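Local coordinates for protein glycogen synthase (Cyanobacterium sp. CLg1, PDB 6GNF) that belongs to the bacterial starch (glycogen) synthase family, glycosyltransferases built from two Rossmann-like domains, and holds ADP and a glycan in its ligand pockets, at residues E134-L139 with D171-L176; A204-F209 with N256-G261; I24-T29 with I166-D171; Q78-G83 with S140-A145. One frame throughout, in Å; residues are numbered along the deposited sequence.

Contact 1 (E134-L139 with D171-L176). With GLC (alpha-D-glucopyranose), chain D; AC1 (4,6-dideoxy-4-{[(1S,4R,5S,6S)-4,5,6-trihydroxy-3-(hydroxymethyl)cyclohex-2-en-1-yl]amino}-alpha-D-glucopyranose), chain B.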
# COMPACT_ATOMS: atom_id res chain seq x y z
N GLU A 134 8.36 -18.95 6.89
CA GLU A 134 8.36 -19.20 8.33
C GLU A 134 8.02 -17.92 9.11
O GLU A 134 7.24 -17.96 10.06
CB GLU A 134 9.70 -19.78 8.77
CG GLU A 134 9.97 -21.18 8.28
CD GLU A 134 10.48 -21.26 6.85
OE1 GLU A 134 10.76 -22.38 6.35
OE2 GLU A 134 10.61 -20.20 6.18
N ARG A 135 8.60 -16.80 8.70
CA ARG A 135 8.40 -15.52 9.38
C ARG A 135 6.95 -15.07 9.41
O ARG A 135 6.46 -14.60 10.44
CB ARG A 135 9.24 -14.42 8.72
CG ARG A 135 10.66 -14.30 9.27
CD ARG A 135 11.64 -13.71 8.26
NE ARG A 135 11.12 -12.55 7.55
CZ ARG A 135 11.32 -11.28 7.88
NH1 ARG A 135 12.04 -10.94 8.94
NH2 ARG A 135 10.78 -10.33 7.12
N PHE A 136 6.26 -15.19 8.28
CA PHE A 136 4.90 -14.68 8.19
C PHE A 136 3.83 -15.68 8.62
O PHE A 136 2.80 -15.29 9.15
CB PHE A 136 4.63 -14.09 6.80
CG PHE A 136 5.52 -12.93 6.47
CD1 PHE A 136 5.77 -11.93 7.40
CD2 PHE A 136 6.13 -12.84 5.22
CE1 PHE A 136 6.59 -10.87 7.10
CE2 PHE A 136 6.96 -11.76 4.91
CZ PHE A 136 7.20 -10.78 5.85
N ALA A 137 4.09 -16.97 8.43
CA ALA A 137 3.27 -17.98 9.09
C ALA A 137 3.31 -17.78 10.62
O ALA A 137 2.30 -17.91 11.30
CB ALA A 137 3.72 -19.38 8.73
N MET A 138 4.50 -17.49 11.15
CA MET A 138 4.63 -17.26 12.59
C MET A 138 3.87 -16.01 13.05
O MET A 138 3.33 -15.98 14.16
CB MET A 138 6.10 -17.16 12.98
CG MET A 138 6.32 -17.05 14.49
SD MET A 138 8.05 -17.19 14.97
CE MET A 138 8.63 -15.58 14.44
N LEU A 139 3.86 -14.97 12.22
CA LEU A 139 3.09 -13.77 12.53
C LEU A 139 1.60 -14.08 12.67
O LEU A 139 0.97 -13.59 13.60
CB LEU A 139 3.29 -12.70 11.45
CG LEU A 139 2.41 -11.45 11.55
CD1 LEU A 139 2.60 -10.75 12.88
CD2 LEU A 139 2.73 -10.50 10.40
N ASP A 171 -3.39 -8.20 3.27
CA ASP A 171 -2.51 -8.72 2.23
C ASP A 171 -2.04 -10.16 2.46
O ASP A 171 -2.45 -10.84 3.42
CB ASP A 171 -1.33 -7.77 1.99
CG ASP A 171 -1.52 -6.88 0.75
OD1 ASP A 171 -2.40 -7.11 -0.11
OD2 ASP A 171 -0.77 -5.89 0.68
N TRP A 172 -1.23 -10.65 1.52
CA TRP A 172 -0.86 -12.06 1.50
C TRP A 172 -0.11 -12.52 2.75
O TRP A 172 -0.20 -13.68 3.12
CB TRP A 172 -0.07 -12.40 0.24
CG TRP A 172 1.31 -11.84 0.21
CD1 TRP A 172 1.70 -10.66 -0.35
CD2 TRP A 172 2.49 -12.45 0.75
NE1 TRP A 172 3.06 -10.48 -0.18
CE2 TRP A 172 3.56 -11.57 0.48
CE3 TRP A 172 2.75 -13.64 1.43
CZ2 TRP A 172 4.87 -11.85 0.87
CZ3 TRP A 172 4.05 -13.91 1.82
CH2 TRP A 172 5.09 -13.02 1.54
N HIS A 173 0.63 -11.61 3.39
CA HIS A 173 1.49 -11.97 4.52
C HIS A 173 0.73 -12.60 5.67
O HIS A 173 1.27 -13.42 6.41
CB HIS A 173 2.23 -10.74 5.09
CG HIS A 173 2.81 -9.85 4.04
ND1 HIS A 173 2.15 -8.73 3.57
CD2 HIS A 173 4.00 -9.90 3.39
CE1 HIS A 173 2.90 -8.14 2.65
NE2 HIS A 173 4.03 -8.83 2.52
N THR A 174 -0.52 -12.17 5.84
CA THR A 174 -1.36 -12.62 6.94
C THR A 174 -2.51 -13.50 6.45
O THR A 174 -3.46 -13.77 7.20
CB THR A 174 -1.96 -11.41 7.66
OG1 THR A 174 -2.81 -10.69 6.75
CG2 THR A 174 -0.85 -10.51 8.19
N SER A 175 -2.44 -13.97 5.21
CA SER A 175 -3.59 -14.66 4.60
C SER A 175 -3.79 -16.10 5.08
O SER A 175 -4.79 -16.70 4.73
CB SER A 175 -3.51 -14.59 3.07
OG SER A 175 -2.36 -15.25 2.59
N LEU A 176 -2.84 -16.65 5.84
CA LEU A 176 -3.03 -17.97 6.46
C LEU A 176 -3.76 -17.90 7.81
O LEU A 176 -4.17 -18.92 8.36
CB LEU A 176 -1.70 -18.68 6.67
CG LEU A 176 -0.84 -18.99 5.45
CD1 LEU A 176 0.48 -19.57 5.92
CD2 LEU A 176 -1.53 -19.94 4.49
C1 GLC D . 7.38 -7.11 -1.35
C2 GLC D . 6.20 -7.65 -0.51
C3 GLC D . 4.94 -6.86 -0.84
C4 GLC D . 5.18 -5.37 -0.63
C5 GLC D . 6.35 -4.93 -1.53
C6 GLC D . 6.65 -3.42 -1.47
O2 GLC D . 5.97 -9.03 -0.78
O3 GLC D . 3.83 -7.30 -0.06
O4 GLC D . 3.97 -4.68 -0.94
O5 GLC D . 7.51 -5.69 -1.18
O6 GLC D . 7.05 -3.00 -0.15
C1 AC1 B . 3.47 -3.86 0.12
O2 AC1 B . 1.69 -5.50 0.37
C2 AC1 B . 1.97 -4.09 0.28
C4A AC1 B . -2.76 0.93 -2.26
C3 AC1 B . 1.17 -3.46 -0.86
O3 AC1 B . -0.21 -3.57 -0.52
C4 AC1 B . 1.57 -1.98 -1.09
N4A AC1 B . 0.83 -1.30 -2.18
C5 AC1 B . 3.09 -1.96 -1.33
O5 AC1 B . 3.76 -2.48 -0.17
C6 AC1 B . 3.64 -0.57 -1.58
C1B AC1 B . -0.62 -1.15 -2.27
C2B AC1 B . -1.14 -0.46 -3.56
O2B AC1 B . -0.12 -0.22 -4.53
C3B AC1 B . -1.78 0.90 -3.39
O3B AC1 B . -2.50 1.22 -4.58
O4 AC1 B . -3.12 2.31 -2.09
C5B AC1 B . -2.14 0.38 -1.00
C7B AC1 B . -1.16 -0.51 -1.01
C6B AC1 B . -2.70 0.82 0.32
O6B AC1 B . -4.08 0.47 0.32
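Phe136 of helix segment 134-139 meets Trp172 and His173 of the turn 171-176, and the three rings form a buried aromatic cluster. With CG anti to its carbonyl carbon (chi1 -62°), Phe136 sends its ring toward the turn, its CB 3.4 Å from His173 O. His173 puts its edge to one face of Phe136, planes 73° apart, with His173 CD2 3.8 Å from Phe136 CE2 and shifted toward the rim. With Trp172 the roles reverse: Phe136 turns its own edge to the face of the six-membered ring in an offset edge-to-face pair (86°), Phe136 CD2 lying 3.8 Å from Trp172 CH2. One face of the indole is also met by His173 CD2. Aliphatic contacts flank the rings: Ala137 CB lies 4.3 Å from Leu176 CD1, and Leu139 CD2 4.2 Å from Thr174 CG2. Within the turn, Ser175 OG donates to Trp172 O (2.7 Å). Toward the glycan, Asp171 OD2 accepts from AC1 O3 (2.7 Å) and from AC1 O2, while its OD1 is held by the backbone N-H groups of His201 and Asn202. Trp172 NE1 makes a long bond to GLC O3 (3.3 Å) and a weak one to GLC O2; His173 brings its ring edge to GLC O3. The turn, packed here on helix 132-144, follows the C-terminal end of strand 166-170, where Rossmann-like domains such as those of the GT-B fold carry their ligand-binding loops.

Contact 2 (A204-F209 with N256-G261). With BGC (beta-D-glucopyranose), chain C; SO4 (sulfate ion), chain J.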
# COMPACT_ATOMS: atom_id res chain seq x y z
N ALA A 204 -1.00 -8.28 -6.95
CA ALA A 204 0.20 -8.72 -7.65
C ALA A 204 1.06 -9.65 -6.79
O ALA A 204 1.77 -10.49 -7.31
CB ALA A 204 1.02 -7.54 -8.12
N PHE A 205 0.94 -9.54 -5.47
CA PHE A 205 1.71 -10.39 -4.58
C PHE A 205 0.75 -11.24 -3.77
O PHE A 205 -0.14 -10.72 -3.08
CB PHE A 205 2.62 -9.54 -3.68
CG PHE A 205 3.41 -8.52 -4.44
CD1 PHE A 205 4.47 -8.91 -5.26
CD2 PHE A 205 3.07 -7.17 -4.39
CE1 PHE A 205 5.18 -7.99 -5.99
CE2 PHE A 205 3.79 -6.23 -5.12
CZ PHE A 205 4.85 -6.64 -5.92
N GLN A 206 0.92 -12.55 -3.89
CA GLN A 206 -0.09 -13.51 -3.45
C GLN A 206 0.43 -14.59 -2.49
O GLN A 206 -0.35 -15.40 -2.02
CB GLN A 206 -0.67 -14.19 -4.69
CG GLN A 206 -1.24 -13.21 -5.70
CD GLN A 206 -1.76 -13.87 -6.96
OE1 GLN A 206 -1.50 -15.05 -7.22
NE2 GLN A 206 -2.46 -13.10 -7.78
N GLY A 207 1.73 -14.58 -2.19
CA GLY A 207 2.33 -15.62 -1.38
C GLY A 207 2.40 -16.91 -2.16
O GLY A 207 1.93 -17.95 -1.69
N ARG A 208 2.94 -16.82 -3.37
CA ARG A 208 3.23 -17.99 -4.16
C ARG A 208 4.56 -18.56 -3.68
O ARG A 208 5.56 -17.85 -3.66
CB ARG A 208 3.32 -17.65 -5.64
CG ARG A 208 2.03 -17.07 -6.20
CD ARG A 208 2.11 -16.87 -7.70
NE ARG A 208 0.92 -16.22 -8.23
CZ ARG A 208 0.65 -16.08 -9.53
NH1 ARG A 208 1.50 -16.54 -10.44
NH2 ARG A 208 -0.46 -15.47 -9.91
N PHE A 209 4.54 -19.82 -3.26
CA PHE A 209 5.72 -20.52 -2.79
C PHE A 209 5.74 -21.92 -3.34
O PHE A 209 4.69 -22.46 -3.67
CB PHE A 209 5.72 -20.59 -1.26
CG PHE A 209 5.75 -19.26 -0.60
CD1 PHE A 209 6.91 -18.49 -0.66
CD2 PHE A 209 4.64 -18.76 0.05
CE1 PHE A 209 6.96 -17.25 -0.06
CE2 PHE A 209 4.68 -17.52 0.65
CZ PHE A 209 5.84 -16.77 0.60
N ASN A 256 -0.28 -21.05 -2.98
CA ASN A 256 -0.73 -19.67 -3.10
C ASN A 256 -1.52 -19.31 -1.85
O ASN A 256 -2.68 -19.69 -1.71
CB ASN A 256 -1.61 -19.52 -4.35
CG ASN A 256 -1.96 -18.07 -4.65
OD1 ASN A 256 -2.39 -17.32 -3.77
ND2 ASN A 256 -1.79 -17.67 -5.90
N TRP A 257 -0.88 -18.56 -0.95
CA TRP A 257 -1.46 -18.23 0.35
C TRP A 257 -2.72 -17.39 0.22
O TRP A 257 -3.71 -17.62 0.92
CB TRP A 257 -0.47 -17.46 1.20
CG TRP A 257 0.67 -18.23 1.77
CD1 TRP A 257 1.10 -19.47 1.42
CD2 TRP A 257 1.55 -17.78 2.81
NE1 TRP A 257 2.19 -19.83 2.18
CE2 TRP A 257 2.48 -18.80 3.04
CE3 TRP A 257 1.63 -16.61 3.57
CZ2 TRP A 257 3.48 -18.69 4.00
CZ3 TRP A 257 2.63 -16.50 4.52
CH2 TRP A 257 3.54 -17.54 4.73
N LEU A 258 -2.69 -16.40 -0.67
CA LEU A 258 -3.80 -15.47 -0.79
C LEU A 258 -5.05 -16.18 -1.27
O LEU A 258 -6.15 -15.84 -0.86
CB LEU A 258 -3.46 -14.35 -1.77
CG LEU A 258 -4.51 -13.23 -1.88
CD1 LEU A 258 -4.72 -12.57 -0.53
CD2 LEU A 258 -4.05 -12.21 -2.90
N LYS A 259 -4.88 -17.13 -2.18
CA LYS A 259 -5.97 -17.99 -2.63
C LYS A 259 -6.62 -18.70 -1.45
O LYS A 259 -7.83 -18.64 -1.28
CB LYS A 259 -5.47 -19.02 -3.64
CG LYS A 259 -6.51 -20.04 -4.07
CD LYS A 259 -6.02 -20.82 -5.29
CE LYS A 259 -6.91 -22.01 -5.61
NZ LYS A 259 -6.80 -23.10 -4.59
N ALA A 260 -5.79 -19.35 -0.63
CA ALA A 260 -6.29 -20.04 0.56
C ALA A 260 -7.00 -19.08 1.51
O ALA A 260 -8.00 -19.43 2.12
CB ALA A 260 -5.15 -20.75 1.28
N GLY A 261 -6.46 -17.87 1.65
CA GLY A 261 -7.07 -16.84 2.48
C GLY A 261 -8.44 -16.43 1.97
O GLY A 261 -9.39 -16.27 2.75
C2 BGC C . 9.04 -10.04 -4.61
C3 BGC C . 8.01 -9.48 -3.62
C4 BGC C . 8.27 -7.98 -3.43
C5 BGC C . 8.46 -7.22 -4.75
C6 BGC C . 9.09 -5.86 -4.49
C1 BGC C . 8.89 -9.26 -5.92
O1 BGC C . 9.70 -9.84 -6.95
O2 BGC C . 8.87 -11.44 -4.83
O3 BGC C . 8.03 -10.17 -2.36
O4 BGC C . 7.16 -7.40 -2.74
O5 BGC C . 9.29 -7.91 -5.70
O6 BGC C . 8.45 -4.91 -5.35
S SO4 J . 5.38 -13.13 -3.20
O1 SO4 J . 4.10 -12.83 -2.53
O2 SO4 J . 5.60 -14.60 -3.20
O3 SO4 J . 6.47 -12.43 -2.48
O4 SO4 J . 5.33 -12.67 -4.61
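Gln206 OE1 gathers three N-H groups: Asn256 ND2 across the contact (2.9 Å), and NE and NH2 of Arg208, which grips it side-on with the oxygen in the guanidinium plane. Both arginine nitrogens stand above the Gln206 amide plane; Asn256 ND2 is tilted 34° from it. The guanidinium would probably polarise this C=O. Arg208 is itself held by Phe233 O and a salt bridge to Glu288, and Gln206 NE2 donates to Val287 O and Ile203 O. With CG anti to the backbone N (chi1 -172°), Asn256 also offers OD1 to Lys259 N (3.0 Å), an N-cap at the point where strand 251-256 of a small antiparallel sheet runs into helix 257-264. Arg208 and Asn256 are a non-hydrogen-bonded pair of that sheet. The first-turn N-H groups find acceptors on the other segment: Trp257 N donates to Gly207 O (3.0 Å) and Leu258 N to Gln206 O (2.9 Å). Gly207 N serves O1 of a sulfate ion, probably from the crystallisation liquor, at 3.0 Å. Phe209 lies obliquely to the indole of Trp257, its CE2 over one face and 3.5 Å from Trp257 CE2. Phe205 takes BGC O4 over one face of its ring and Ala204 CB over the opposite one.

Contact 3 (I24-T29 with I166-D171). With AC1 (4,6-dideoxy-4-{[(1S,4R,5S,6S)-4,5,6-trihydroxy-3-(hydroxymethyl)cyclohex-2-en-1-yl]amino}-alpha-D-glucopyranose), chain B.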
# COMPACT_ATOMS: atom_id res chain seq x y z
N ILE A 24 -12.09 -5.23 16.92
CA ILE A 24 -11.42 -5.37 15.64
C ILE A 24 -9.92 -5.48 15.83
O ILE A 24 -9.30 -4.59 16.40
CB ILE A 24 -11.73 -4.17 14.72
CG1 ILE A 24 -13.24 -3.90 14.68
CG2 ILE A 24 -11.22 -4.43 13.31
CD1 ILE A 24 -13.59 -2.57 14.09
N CYS A 25 -9.34 -6.55 15.30
CA CYS A 25 -7.91 -6.79 15.42
C CYS A 25 -7.28 -6.81 14.02
O CYS A 25 -7.53 -7.73 13.25
CB CYS A 25 -7.69 -8.13 16.12
SG CYS A 25 -5.95 -8.57 16.32
N PHE A 26 -6.53 -5.76 13.69
CA PHE A 26 -5.86 -5.64 12.38
C PHE A 26 -4.52 -6.34 12.45
O PHE A 26 -3.74 -6.11 13.39
CB PHE A 26 -5.59 -4.18 12.01
CG PHE A 26 -6.78 -3.47 11.45
CD1 PHE A 26 -7.82 -3.08 12.27
CD2 PHE A 26 -6.85 -3.17 10.10
CE1 PHE A 26 -8.92 -2.42 11.75
CE2 PHE A 26 -7.95 -2.51 9.57
CZ PHE A 26 -8.98 -2.13 10.40
N VAL A 27 -4.23 -7.17 11.46
CA VAL A 27 -2.97 -7.88 11.42
C VAL A 27 -2.26 -7.50 10.13
O VAL A 27 -2.85 -7.56 9.05
CB VAL A 27 -3.19 -9.41 11.51
CG1 VAL A 27 -1.87 -10.13 11.73
CG2 VAL A 27 -4.14 -9.73 12.65
N SER A 28 -1.01 -7.06 10.24
CA SER A 28 -0.24 -6.71 9.05
C SER A 28 1.25 -6.72 9.33
O SER A 28 1.68 -6.78 10.47
CB SER A 28 -0.64 -5.32 8.51
OG SER A 28 -0.27 -4.27 9.35
N THR A 29 2.02 -6.58 8.26
CA THR A 29 3.47 -6.42 8.37
C THR A 29 3.87 -4.97 8.61
O THR A 29 5.01 -4.72 8.98
CB THR A 29 4.16 -6.90 7.09
OG1 THR A 29 3.47 -6.35 5.96
CG2 THR A 29 4.09 -8.39 7.00
N ILE A 166 -13.19 -9.66 15.36
CA ILE A 166 -13.04 -9.68 13.91
C ILE A 166 -11.57 -9.46 13.60
O ILE A 166 -11.02 -8.40 13.90
CB ILE A 166 -13.87 -8.56 13.25
CG1 ILE A 166 -15.37 -8.78 13.51
CG2 ILE A 166 -13.63 -8.50 11.75
CD1 ILE A 166 -16.23 -7.60 13.15
N PHE A 167 -10.94 -10.45 12.98
CA PHE A 167 -9.56 -10.33 12.53
C PHE A 167 -9.54 -9.75 11.11
O PHE A 167 -10.09 -10.36 10.19
CB PHE A 167 -8.87 -11.69 12.52
CG PHE A 167 -8.60 -12.25 13.89
CD1 PHE A 167 -7.47 -11.87 14.61
CD2 PHE A 167 -9.47 -13.17 14.47
CE1 PHE A 167 -7.23 -12.39 15.87
CE2 PHE A 167 -9.23 -13.68 15.72
CZ PHE A 167 -8.11 -13.30 16.42
N VAL A 168 -8.88 -8.61 10.93
CA VAL A 168 -8.67 -8.05 9.60
C VAL A 168 -7.26 -8.38 9.13
O VAL A 168 -6.27 -7.87 9.67
CB VAL A 168 -8.90 -6.53 9.58
CG1 VAL A 168 -8.74 -5.98 8.17
CG2 VAL A 168 -10.30 -6.19 10.08
N CYS A 169 -7.17 -9.30 8.18
CA CYS A 169 -5.91 -9.77 7.63
C CYS A 169 -5.54 -8.94 6.40
O CYS A 169 -6.24 -8.98 5.39
CB CYS A 169 -6.04 -11.23 7.23
SG CYS A 169 -6.74 -12.23 8.57
N ASN A 170 -4.44 -8.21 6.51
CA ASN A 170 -4.01 -7.33 5.44
C ASN A 170 -3.01 -8.03 4.54
O ASN A 170 -1.96 -8.46 4.98
CB ASN A 170 -3.41 -6.06 6.03
CG ASN A 170 -4.46 -5.20 6.70
OD1 ASN A 170 -5.13 -4.41 6.06
ND2 ASN A 170 -4.62 -5.39 8.01
N ASP A 171 -3.39 -8.20 3.27
CA ASP A 171 -2.51 -8.72 2.23
C ASP A 171 -2.04 -10.16 2.46
O ASP A 171 -2.45 -10.84 3.42
CB ASP A 171 -1.33 -7.77 1.99
CG ASP A 171 -1.52 -6.88 0.75
OD1 ASP A 171 -2.40 -7.11 -0.11
OD2 ASP A 171 -0.77 -5.89 0.68
C1 AC1 B . 3.47 -3.86 0.12
O2 AC1 B . 1.69 -5.50 0.37
C2 AC1 B . 1.97 -4.09 0.28
C4A AC1 B . -2.76 0.93 -2.26
C3 AC1 B . 1.17 -3.46 -0.86
O3 AC1 B . -0.21 -3.57 -0.52
C4 AC1 B . 1.57 -1.98 -1.09
N4A AC1 B . 0.83 -1.30 -2.18
C5 AC1 B . 3.09 -1.96 -1.33
O5 AC1 B . 3.76 -2.48 -0.17
C6 AC1 B . 3.64 -0.57 -1.58
C1B AC1 B . -0.62 -1.15 -2.27
C2B AC1 B . -1.14 -0.46 -3.56
O2B AC1 B . -0.12 -0.22 -4.53
C3B AC1 B . -1.78 0.90 -3.39
O3B AC1 B . -2.50 1.22 -4.58
O4 AC1 B . -3.12 2.31 -2.09
C5B AC1 B . -2.14 0.38 -1.00
C7B AC1 B . -1.16 -0.51 -1.01
C6B AC1 B . -2.70 0.82 0.32
O6B AC1 B . -4.08 0.47 0.32
O HOH W 1 0.25 -7.26 5.98
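Phe26 has one ring face covered by Val168, whose CB lies 4.1 Å from the ring centroid and 15° off its normal, a CH-pi contact shifted toward the rim; Val168 CG1 adds a touch to Phe26 CE2 at 3.8 Å. At the edge of this ring, near its plane, comes the amide of Asn170, almost coplanar with it, ND2 3.8 Å from Phe26 CD2. On the other side of the sheet Phe167 receives Val27 CG2 at its edge, while Cys25 SG approaches obliquely, 4.0 Å from Phe167 CD1, as a sulfur-aromatic contact. Asn170 places CG anti to its carbonyl carbon (chi1 -69°), and the amide reaches across to Val27 O. That oxygen is gripped twice: by Asn170 N, nearly along the C=O axis, and by Asn170 ND2 (3.0 Å), which stands 56° out of the carbonyl plane. Asn170 OD1 is held by His201 NE2, which fixes the turn of the amide. Regular parallel bonding precedes this, Cys25 N to Ile166 O, Val168 N to Cys25 O (2.8 Å) and Val27 N to Val168 O. Beyond the strand ends a water accepts from Thr29 N and donates to Asn170 O (2.7 Å), continuing the link where direct pairing stops. Helices 39-54 and 526-540 cover the face bearing Phe26 and Val168. Two adjacent parallel strands inside a sheet, with their C-terminal ends leading to ligand-binding turns, are the hallmark of a Rossmann-like domain, here the one of the GT-B fold that carries Asp171.

Contact 4 (Q78-G83 with S140-A145)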
# COMPACT_ATOMS: atom_id res chain seq x y z
N GLN A 78 4.35 -16.58 24.21
CA GLN A 78 3.43 -17.48 23.56
C GLN A 78 4.20 -18.45 22.67
O GLN A 78 4.96 -18.02 21.81
CB GLN A 78 2.44 -16.66 22.73
CG GLN A 78 1.48 -17.47 21.88
CD GLN A 78 0.66 -18.43 22.72
OE1 GLN A 78 0.41 -18.21 23.90
NE2 GLN A 78 0.34 -19.57 22.13
N PRO A 79 3.99 -19.77 22.85
CA PRO A 79 4.64 -20.71 21.93
C PRO A 79 4.02 -20.68 20.53
O PRO A 79 2.80 -20.61 20.39
CB PRO A 79 4.43 -22.08 22.60
CG PRO A 79 3.32 -21.89 23.56
CD PRO A 79 3.36 -20.46 23.99
N VAL A 80 4.88 -20.71 19.51
CA VAL A 80 4.44 -20.76 18.12
C VAL A 80 5.46 -21.58 17.35
O VAL A 80 6.51 -21.93 17.88
CB VAL A 80 4.33 -19.35 17.48
CG1 VAL A 80 3.17 -18.56 18.07
CG2 VAL A 80 5.63 -18.58 17.64
N ASN A 81 5.14 -21.87 16.09
CA ASN A 81 6.02 -22.63 15.22
C ASN A 81 6.79 -21.70 14.30
O ASN A 81 6.22 -20.75 13.76
CB ASN A 81 5.21 -23.61 14.40
CG ASN A 81 4.48 -24.61 15.27
OD1 ASN A 81 5.08 -25.27 16.12
ND2 ASN A 81 3.16 -24.72 15.06
N TYR A 82 8.09 -21.92 14.20
CA TYR A 82 8.91 -21.28 13.18
C TYR A 82 9.29 -22.39 12.22
O TYR A 82 10.28 -23.07 12.43
CB TYR A 82 10.14 -20.60 13.79
CG TYR A 82 11.04 -19.96 12.75
CD1 TYR A 82 10.66 -18.78 12.12
CD2 TYR A 82 12.24 -20.55 12.38
CE1 TYR A 82 11.47 -18.20 11.16
CE2 TYR A 82 13.05 -19.98 11.42
CZ TYR A 82 12.66 -18.81 10.82
OH TYR A 82 13.49 -18.26 9.87
N GLY A 83 8.52 -22.55 11.16
CA GLY A 83 8.63 -23.74 10.32
C GLY A 83 8.39 -24.95 11.21
O GLY A 83 7.43 -24.99 11.95
N SER A 140 1.05 -14.88 11.76
CA SER A 140 -0.37 -15.22 11.79
C SER A 140 -0.74 -16.01 13.04
O SER A 140 -1.77 -15.77 13.64
CB SER A 140 -0.77 -15.98 10.53
OG SER A 140 -0.55 -15.15 9.41
N GLN A 141 0.11 -16.96 13.42
CA GLN A 141 -0.08 -17.72 14.65
C GLN A 141 0.01 -16.84 15.88
O GLN A 141 -0.76 -17.01 16.82
CB GLN A 141 0.99 -18.81 14.78
CG GLN A 141 0.90 -19.90 13.74
CD GLN A 141 2.10 -20.82 13.77
OE1 GLN A 141 2.58 -21.20 14.84
NE2 GLN A 141 2.61 -21.17 12.60
N ALA A 142 1.00 -15.95 15.91
CA ALA A 142 1.20 -15.10 17.08
C ALA A 142 0.04 -14.13 17.28
O ALA A 142 -0.28 -13.81 18.43
CB ALA A 142 2.51 -14.34 16.96
N ALA A 143 -0.53 -13.65 16.18
CA ALA A 143 -1.58 -12.64 16.23
C ALA A 143 -2.87 -13.20 16.81
O ALA A 143 -3.61 -12.51 17.49
CB ALA A 143 -1.85 -12.08 14.84
N LEU A 144 -3.13 -14.48 16.55
CA LEU A 144 -4.37 -15.10 17.02
C LEU A 144 -4.46 -15.12 18.54
O LEU A 144 -5.57 -15.02 19.08
CB LEU A 144 -4.50 -16.52 16.46
CG LEU A 144 -4.95 -16.62 15.00
CD1 LEU A 144 -4.59 -17.97 14.41
CD2 LEU A 144 -6.45 -16.38 14.86
N ALA A 145 -3.32 -15.21 19.22
CA ALA A 145 -3.30 -15.26 20.68
C ALA A 145 -3.52 -13.90 21.32
O ALA A 145 -3.86 -13.81 22.50
CB ALA A 145 -1.99 -15.87 21.17
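Gln141 carries CG anti to its carbonyl carbon (chi1 -66°) and runs extended beyond it, which sends the amide off helix 132-144 to the main chain of strand 78-82 at Asn81. Gln78 reaches Ala145 by another shape: it leaves its backbone with CG opposite N and then bends at chi2 (57°), laying CG 3.9 Å from Ala145 CB. The one hydrogen bond between the segments runs from Asn81 N to Gln141 OE1 (2.9 Å), nearly straight and only modestly tilted from the carbonyl plane. A backbone N-H of the strand is thus met by a helix side chain. The Asn81 side chain lies roughly at right angles to that of Gln141, with Asn81 ND2 3.6 Å from Gln141 OE1. Val80 packs beside this bond: its CB is 3.7 Å from Gln141 OE1, its CG1 touches Gln141 CB at 4.0 Å, and Val80 CG1 is 4.4 Å from Ala142 CB, a loose apolar contact. Tyr180 of helix 177-186 also touches Gln141, and Ala142 O accepts from Tyr91 OH of the neighbouring strand. The strand and helix axes approach to 8.3 Å and run nearly antiparallel, at 162°. Strand 72-82 is an outermost strand of the mixed sheet and pairs antiparallel with 85-96. The arrangement is the helix-on-sheet layering of an alpha/beta domain, with helix 132-144 laid against the hairpin at the sheet's border.

Contact 1 touches all three others: its centre lies about 10 Å from those of contacts 2 and 4 and about 11 Å from that of contact 3. It shares Asp171 with contact 3, and both touch AC1; Phe136 CE1 lies 3.5 Å from Thr29 CG2. Helix 132-144 serves contacts 1 and 4. Contact 2 meets contact 1 through Trp172 CD1 and Phe205 O, 3.3 Å apart, and Phe205 joins Asp171, Trp172 and His173 in lining the glycan pocket. Contact 4, whose centre lies farthest from the centre of the chain (about 25 Å), reaches contact 3 where Val27 CG1 lies 3.7 Å from Ala143 CB, so helix 132-144 also covers part of the sheet behind the pocket.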